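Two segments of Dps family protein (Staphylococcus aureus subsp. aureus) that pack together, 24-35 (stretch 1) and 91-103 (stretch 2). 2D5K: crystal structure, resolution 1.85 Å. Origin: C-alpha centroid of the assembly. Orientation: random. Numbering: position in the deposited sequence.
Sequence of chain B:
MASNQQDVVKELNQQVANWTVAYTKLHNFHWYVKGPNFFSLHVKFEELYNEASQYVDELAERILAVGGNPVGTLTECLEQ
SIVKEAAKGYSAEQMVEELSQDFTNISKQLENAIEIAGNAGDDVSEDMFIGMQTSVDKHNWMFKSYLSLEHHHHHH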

# COMPACT_ATOMS: atom_id res chain seq x y z
N THR B 24 -11.97 -27.08 10.84
CA THR B 24 -10.98 -28.15 10.90
C THR B 24 -11.12 -29.12 9.73
O THR B 24 -10.12 -29.62 9.21
CB THR B 24 -11.06 -28.89 12.26
OG1 THR B 24 -10.54 -28.03 13.28
CG2 THR B 24 -10.24 -30.17 12.23
N LYS B 25 -12.35 -29.39 9.30
CA LYS B 25 -12.52 -30.30 8.18
C LYS B 25 -11.89 -29.69 6.94
O LYS B 25 -11.32 -30.40 6.10
CB LYS B 25 -14.00 -30.61 7.91
CG LYS B 25 -14.18 -31.53 6.70
CD LYS B 25 -15.42 -32.41 6.78
CE LYS B 25 -16.69 -31.64 6.53
NZ LYS B 25 -17.86 -32.57 6.42
N LEU B 26 -11.97 -28.36 6.82
CA LEU B 26 -11.38 -27.68 5.67
C LEU B 26 -9.86 -27.72 5.74
O LEU B 26 -9.19 -27.70 4.71
CB LEU B 26 -11.88 -26.23 5.59
CG LEU B 26 -13.32 -26.10 5.07
CD1 LEU B 26 -13.87 -24.72 5.40
CD2 LEU B 26 -13.34 -26.34 3.57
N HIS B 27 -9.30 -27.77 6.95
CA HIS B 27 -7.85 -27.88 7.09
C HIS B 27 -7.46 -29.27 6.61
O HIS B 27 -6.47 -29.45 5.91
CB HIS B 27 -7.40 -27.70 8.54
CG HIS B 27 -7.12 -26.28 8.91
ND1 HIS B 27 -8.12 -25.35 9.12
CD2 HIS B 27 -5.95 -25.62 9.08
CE1 HIS B 27 -7.57 -24.18 9.41
NE2 HIS B 27 -6.26 -24.32 9.39
N ASN B 28 -8.26 -30.26 7.01
CA ASN B 28 -8.02 -31.64 6.63
C ASN B 28 -7.99 -31.75 5.11
O ASN B 28 -7.05 -32.32 4.54
CB ASN B 28 -9.13 -32.53 7.21
CG ASN B 28 -8.96 -34.00 6.85
OD1 ASN B 28 -8.97 -34.36 5.68
ND2 ASN B 28 -8.81 -34.85 7.87
N PHE B 29 -9.00 -31.20 4.44
CA PHE B 29 -9.05 -31.26 2.98
C PHE B 29 -7.89 -30.48 2.38
O PHE B 29 -7.30 -30.88 1.37
CB PHE B 29 -10.39 -30.73 2.47
CG PHE B 29 -11.57 -31.64 2.79
CD1 PHE B 29 -11.38 -32.85 3.45
CD2 PHE B 29 -12.86 -31.28 2.41
CE1 PHE B 29 -12.46 -33.69 3.75
CE2 PHE B 29 -13.95 -32.11 2.70
CZ PHE B 29 -13.74 -33.32 3.37
N HIS B 30 -7.56 -29.35 3.00
CA HIS B 30 -6.46 -28.49 2.57
C HIS B 30 -5.14 -29.28 2.59
O HIS B 30 -4.30 -29.13 1.70
CB HIS B 30 -6.40 -27.29 3.53
CG HIS B 30 -5.16 -26.45 3.44
ND1 HIS B 30 -4.88 -25.63 2.37
CD2 HIS B 30 -4.17 -26.23 4.35
CE1 HIS B 30 -3.78 -24.94 2.62
NE2 HIS B 30 -3.34 -25.28 3.81
N TRP B 31 -4.98 -30.14 3.59
CA TRP B 31 -3.75 -30.93 3.73
C TRP B 31 -3.72 -32.21 2.92
O TRP B 31 -2.70 -32.56 2.32
CB TRP B 31 -3.52 -31.30 5.20
CG TRP B 31 -3.36 -30.13 6.13
CD1 TRP B 31 -2.77 -28.94 5.85
CD2 TRP B 31 -3.79 -30.06 7.50
NE1 TRP B 31 -2.79 -28.13 6.96
CE2 TRP B 31 -3.41 -28.79 7.98
CE3 TRP B 31 -4.44 -30.95 8.36
CZ2 TRP B 31 -3.68 -28.38 9.30
CZ3 TRP B 31 -4.71 -30.55 9.67
CH2 TRP B 31 -4.32 -29.27 10.12
N TYR B 32 -4.85 -32.92 2.90
CA TYR B 32 -4.93 -34.21 2.24
C TYR B 32 -5.36 -34.27 0.78
O TYR B 32 -5.34 -35.35 0.18
CB TYR B 32 -5.83 -35.13 3.07
CG TYR B 32 -5.21 -35.56 4.38
CD1 TYR B 32 -4.16 -36.48 4.41
CD2 TYR B 32 -5.67 -35.05 5.60
CE1 TYR B 32 -3.59 -36.90 5.62
CE2 TYR B 32 -5.11 -35.45 6.81
CZ TYR B 32 -4.07 -36.38 6.81
OH TYR B 32 -3.52 -36.80 8.00
N VAL B 33 -5.76 -33.14 0.20
CA VAL B 33 -6.20 -33.14 -1.19
C VAL B 33 -5.06 -33.59 -2.11
O VAL B 33 -3.90 -33.23 -1.91
CB VAL B 33 -6.70 -31.74 -1.62
CG1 VAL B 33 -5.55 -30.75 -1.70
CG2 VAL B 33 -7.42 -31.85 -2.97
N LYS B 34 -5.41 -34.39 -3.11
CA LYS B 34 -4.41 -34.89 -4.05
C LYS B 34 -4.95 -34.88 -5.48
O LYS B 34 -6.15 -34.72 -5.70
CB LYS B 34 -4.00 -36.31 -3.66
CG LYS B 34 -3.37 -36.38 -2.28
CD LYS B 34 -2.88 -37.77 -1.94
CE LYS B 34 -2.35 -37.82 -0.51
NZ LYS B 34 -1.31 -36.78 -0.26
N GLY B 35 -4.05 -35.05 -6.44
CA GLY B 35 -4.46 -35.06 -7.83
C GLY B 35 -4.05 -33.82 -8.60
O GLY B 35 -3.50 -32.88 -8.02
N SER B 91 -10.95 -38.55 -2.09
CA SER B 91 -10.30 -38.02 -3.29
C SER B 91 -10.73 -36.56 -3.34
O SER B 91 -11.64 -36.15 -2.63
CB SER B 91 -10.82 -38.74 -4.53
OG SER B 91 -12.19 -38.43 -4.74
N ALA B 92 -10.08 -35.77 -4.19
CA ALA B 92 -10.43 -34.35 -4.31
C ALA B 92 -11.91 -34.22 -4.66
O ALA B 92 -12.62 -33.38 -4.11
CB ALA B 92 -9.58 -33.68 -5.38
N GLU B 93 -12.38 -35.05 -5.59
CA GLU B 93 -13.77 -35.00 -6.00
C GLU B 93 -14.71 -35.29 -4.83
O GLU B 93 -15.72 -34.61 -4.64
CB GLU B 93 -14.02 -36.00 -7.13
CG GLU B 93 -15.42 -35.96 -7.71
CD GLU B 93 -16.19 -37.23 -7.46
OE1 GLU B 93 -16.26 -37.67 -6.29
OE2 GLU B 93 -16.74 -37.80 -8.43
N GLN B 94 -14.37 -36.30 -4.02
CA GLN B 94 -15.20 -36.66 -2.88
C GLN B 94 -15.20 -35.55 -1.83
O GLN B 94 -16.19 -35.35 -1.13
CB GLN B 94 -14.72 -37.97 -2.26
CG GLN B 94 -14.82 -39.15 -3.22
CD GLN B 94 -14.23 -40.43 -2.66
OE1 GLN B 94 -13.17 -40.41 -2.03
NE2 GLN B 94 -14.92 -41.54 -2.89
N MET B 95 -14.10 -34.82 -1.73
CA MET B 95 -14.02 -33.72 -0.77
C MET B 95 -14.98 -32.62 -1.20
O MET B 95 -15.74 -32.10 -0.38
CB MET B 95 -12.60 -33.16 -0.71
CG MET B 95 -11.57 -34.12 -0.13
SD MET B 95 -9.93 -33.37 -0.13
CE MET B 95 -9.06 -34.52 0.95
N VAL B 96 -14.93 -32.26 -2.47
CA VAL B 96 -15.80 -31.20 -2.98
C VAL B 96 -17.26 -31.65 -2.90
O VAL B 96 -18.14 -30.85 -2.59
CB VAL B 96 -15.42 -30.82 -4.43
CG1 VAL B 96 -16.37 -29.75 -4.96
CG2 VAL B 96 -13.99 -30.31 -4.46
N GLU B 97 -17.52 -32.93 -3.17
CA GLU B 97 -18.88 -33.44 -3.08
C GLU B 97 -19.41 -33.29 -1.66
O GLU B 97 -20.54 -32.85 -1.45
CB GLU B 97 -18.94 -34.92 -3.49
CG GLU B 97 -18.61 -35.18 -4.95
CD GLU B 97 -18.75 -36.65 -5.32
OE1 GLU B 97 -18.23 -37.50 -4.56
OE2 GLU B 97 -19.36 -36.95 -6.36
N GLU B 98 -18.59 -33.65 -0.67
CA GLU B 98 -19.04 -33.55 0.72
C GLU B 98 -19.24 -32.10 1.14
O GLU B 98 -20.20 -31.79 1.84
CB GLU B 98 -18.07 -34.23 1.68
CG GLU B 98 -18.59 -34.21 3.11
CD GLU B 98 -17.95 -35.25 4.00
OE1 GLU B 98 -18.00 -36.45 3.64
OE2 GLU B 98 -17.41 -34.88 5.06
N LEU B 99 -18.34 -31.21 0.74
CA LEU B 99 -18.50 -29.81 1.10
C LEU B 99 -19.79 -29.29 0.47
O LEU B 99 -20.52 -28.51 1.08
CB LEU B 99 -17.31 -28.99 0.61
CG LEU B 99 -16.00 -29.21 1.37
CD1 LEU B 99 -14.90 -28.35 0.75
CD2 LEU B 99 -16.18 -28.85 2.85
N SER B 100 -20.07 -29.72 -0.76
CA SER B 100 -21.29 -29.26 -1.41
C SER B 100 -22.50 -29.71 -0.61
O SER B 100 -23.43 -28.93 -0.39
CB SER B 100 -21.38 -29.81 -2.84
OG SER B 100 -22.59 -29.37 -3.45
N GLN B 101 -22.50 -30.97 -0.17
CA GLN B 101 -23.62 -31.46 0.62
C GLN B 101 -23.71 -30.68 1.93
O GLN B 101 -24.80 -30.37 2.39
CB GLN B 101 -23.47 -32.96 0.92
CG GLN B 101 -24.70 -33.55 1.61
CD GLN B 101 -25.96 -33.44 0.76
OE1 GLN B 101 -26.02 -33.96 -0.35
NE2 GLN B 101 -26.98 -32.76 1.29
N ASP B 102 -22.56 -30.38 2.54
CA ASP B 102 -22.57 -29.61 3.78
C ASP B 102 -23.18 -28.23 3.54
O ASP B 102 -24.02 -27.76 4.31
CB ASP B 102 -21.16 -29.42 4.34
CG ASP B 102 -20.62 -30.67 5.02
OD1 ASP B 102 -21.43 -31.47 5.53
OD2 ASP B 102 -19.38 -30.84 5.06
N PHE B 103 -22.75 -27.58 2.46
CA PHE B 103 -23.26 -26.25 2.15
C PHE B 103 -24.74 -26.27 1.82
O PHE B 103 -25.46 -25.32 2.14
CB PHE B 103 -22.43 -25.63 1.02
CG PHE B 103 -21.12 -25.05 1.49
CD1 PHE B 103 -20.30 -25.76 2.37
CD2 PHE B 103 -20.71 -23.78 1.08
CE1 PHE B 103 -19.10 -25.22 2.82
CE2 PHE B 103 -19.51 -23.23 1.53
CZ PHE B 103 -18.70 -23.95 2.40
O HOH W 1 -7.81 -36.89 -5.92

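A single buried lysine ties one helix to two acidic side chains of the other: K25 NZ lies 2.7 Å from E98 OE2 and 2.7 Å from D102 OD2, and each pair is both a hydrogen bond and a salt bridge. E98 and D102 are four residues apart, one helical turn, and both point toward stretch 1, so their carboxylates converge on one ammonium group. K25 also points toward its partners; its chain runs t, t, p, t, and its length spans the gap between helices whose axes come no closer than 10.8 Å. Two carboxylates near one charge suit a lysine out of solvent, and NZ has a further hydrogen bond elsewhere in the structure.

The helices run nearly antiparallel, at 162°, so ascending positions in stretch 1 meet descending ones in stretch 2. The CA separations record the register and show the backbones converging: L26 to L99 8.7 Å, F29 to M95 6.7 Å, V33 to A92 5.4 Å.

At the middle, F29 and M95 point toward each other and give up the most surface, 93 and 105 Å² of coverage. M95 CG sits 3.8 Å from the F29 ring centroid and 10° off the normal, a CH-pi contact over the face; M95 SD, 4.3 Å from that centroid, approaches obliquely at 34°. The extended, unbranched methionine continues past the ring to place CE 3.9 Å from Y32 CB. L99 meets the ring edge, with CG 3.8 Å from F29 CE2, and its CD1 lies 3.8 Å from L26 CD2.

Where the backbones are closest, small groups suffice: V33 CG2 is 3.7 Å from A92 CB, and K34 O is 3.6 Å from that same methyl. One water bridges the backbones here, donating to K34 O (2.7 Å) and accepting from A92 N (3.1 Å).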